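Local coordinates for protein enoyl-CoA hydratase, EchA12_1 (Mycobacterium marinum M, PDB 3QRE) that probably hydrates enoyl-CoA thioesters in fatty acid metabolism, at residues Phe176-Ser179 with Trp180-Arg184. Residues are numbered along the deposited sequence; the frame is centred on the assembly and turned at random.
Sequences FGIS and WILPR
G177 O takes two backbone N-H groups of the following turn. I181 N donates to G177 O at 3.1 Å, nearly straight. W180 N also donates to G177 O, at 3.0 Å, but is bent to 139° and comes from above the carbonyl plane. G177 is the N-cap residue, so this pair of bonds closes the first turn of helix 178-185. L182 N then makes the next i to i+4 helical bond, to I178 O. P183 has no N-H to give to S179 O, and the helix kinks there. The proline ring lies against that carbonyl instead, with P183 CG 3.2 Å from S179 O. A water lies 2.8 Å from S179 O, within hydrogen-bonding distance.

R184 reaches back one turn. R184 NH2 donates to W180 O at 3.2 Å. R184 CD lies over one face of the indole, toward its rim, and the guanidinium group faces W180 CD1. F176 comes to the opposite face of the indole. Its ring edge meets that face in a T-shaped pair, planes at 79°, with F176 CD2 3.7 Å from W180 CE2. W180 CG is anti to the backbone N (chi1 180°), which lays the indole alongside F176 CA. The indole is thus held between a phenyl edge and an arginine. One turn apart, I178 and L182 run next to each other in the same direction, with I178 CD1 4.2 Å from L182 CB.

H124 stacks on F176 and meets W180 edge-to-face. W188 of a second subunit packs on W180, I181 and R184, and Q247 of a third subunit touches S179, so this helix lies at subunit interfaces. Within the chain, I178, I181 and L182 pack on helix 144-151, while L182 and P183 rest on helix 188-197.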
loop_
_atom_site.group_PDB
_atom_site.type_symbol
_atom_site.label_atom_id
_atom_site.label_comp_id
_atom_site.label_asym_id
_atom_site.label_seq_id
_atom_site.Cartn_x
_atom_site.Cartn_y
_atom_site.Cartn_z
ATOM N N PHE A 176 3.650 16.400 -9.783
ATOM C CA PHE A 176 2.340 16.004 -9.254
ATOM C C PHE A 176 1.488 15.252 -10.295
ATOM O O PHE A 176 0.269 15.170 -10.150
ATOM C CB PHE A 176 1.558 17.192 -8.662
ATOM C CG PHE A 176 2.306 17.964 -7.599
ATOM C CD1 PHE A 176 2.855 19.216 -7.889
ATOM C CD2 PHE A 176 2.457 17.454 -6.331
ATOM C CE1 PHE A 176 3.555 19.938 -6.930
ATOM C CE2 PHE A 176 3.157 18.164 -5.357
ATOM C CZ PHE A 176 3.711 19.412 -5.662
ATOM N N GLY A 177 2.123 14.717 -11.340
ATOM C CA GLY A 177 1.417 13.900 -12.326
ATOM C C GLY A 177 1.360 12.415 -11.951
ATOM O O GLY A 177 1.394 12.061 -10.774
ATOM N N ILE A 178 1.290 11.546 -12.957
ATOM C CA ILE A 178 1.171 10.098 -12.750
ATOM C C ILE A 178 2.343 9.498 -11.927
ATOM O O ILE A 178 2.156 8.547 -11.156
ATOM C CB ILE A 178 1.097 9.364 -14.108
ATOM C CG1 ILE A 178 0.623 7.922 -13.930
ATOM C CG2 ILE A 178 2.496 9.401 -14.832
ATOM C CD1 ILE A 178 -0.818 7.801 -13.454
ATOM N N SER A 179 3.547 10.040 -12.064
ATOM C CA SER A 179 4.681 9.425 -11.358
ATOM C C SER A 179 4.635 9.794 -9.874
ATOM O O SER A 179 5.324 9.195 -9.058
ATOM C CB SER A 179 5.998 9.838 -11.978
ATOM O OG SER A 179 6.239 11.193 -11.651
ATOM N N TRP A 180 3.790 10.767 -9.546
ATOM C CA TRP A 180 3.488 11.148 -8.173
ATOM C C TRP A 180 2.325 10.296 -7.615
ATOM O O TRP A 180 2.508 9.559 -6.634
ATOM C CB TRP A 180 3.138 12.641 -8.135
ATOM C CG TRP A 180 2.794 13.179 -6.788
ATOM C CD1 TRP A 180 3.677 13.460 -5.768
ATOM C CD2 TRP A 180 1.485 13.557 -6.299
ATOM N NE1 TRP A 180 2.993 13.973 -4.685
ATOM C CE2 TRP A 180 1.656 14.049 -4.982
ATOM C CE3 TRP A 180 0.195 13.520 -6.840
ATOM C CZ2 TRP A 180 0.585 14.508 -4.201
ATOM C CZ3 TRP A 180 -0.877 13.980 -6.055
ATOM C CH2 TRP A 180 -0.665 14.475 -4.760
ATOM N N ILE A 181 1.141 10.384 -8.239
ATOM C CA ILE A 181 -0.048 9.715 -7.707
ATOM C C ILE A 181 0.016 8.178 -7.742
ATOM O O ILE A 181 -0.323 7.511 -6.763
ATOM C CB ILE A 181 -1.375 10.279 -8.370
ATOM C CG1 ILE A 181 -2.630 9.842 -7.576
ATOM C CG2 ILE A 181 -1.440 10.003 -9.915
ATOM C CD1 ILE A 181 -2.565 10.309 -6.083
ATOM N N LEU A 182 0.469 7.596 -8.851
ATOM C CA LEU A 182 0.475 6.135 -8.993
ATOM C C LEU A 182 1.176 5.384 -7.864
ATOM O O LEU A 182 0.542 4.508 -7.245
ATOM C CB LEU A 182 1.014 5.691 -10.360
ATOM C CG LEU A 182 0.791 4.219 -10.754
ATOM C CD1 LEU A 182 -0.662 3.754 -10.440
ATOM C CD2 LEU A 182 1.172 3.979 -12.242
ATOM N N PRO A 183 2.476 5.690 -7.589
ATOM C CA PRO A 183 3.078 4.923 -6.501
ATOM C C PRO A 183 2.463 5.222 -5.117
ATOM O O PRO A 183 2.446 4.333 -4.253
ATOM C CB PRO A 183 4.579 5.297 -6.563
ATOM C CG PRO A 183 4.634 6.590 -7.270
ATOM C CD PRO A 183 3.435 6.635 -8.195
ATOM N N ARG A 184 1.943 6.436 -4.922
ATOM C CA ARG A 184 1.271 6.787 -3.653
ATOM C C ARG A 184 0.006 5.996 -3.396
ATOM O O ARG A 184 -0.262 5.619 -2.244
ATOM C CB ARG A 184 1.019 8.301 -3.543
ATOM C CG ARG A 184 2.250 9.005 -2.934
ATOM C CD ARG A 184 2.267 10.481 -3.239
ATOM N NE ARG A 184 3.507 11.115 -2.782
ATOM C CZ ARG A 184 4.685 11.004 -3.401
ATOM N NH1 ARG A 184 5.738 11.607 -2.886
ATOM N NH2 ARG A 184 4.815 10.285 -4.534
HETATM O O HOH W 1 7.106 9.238 -6.928
#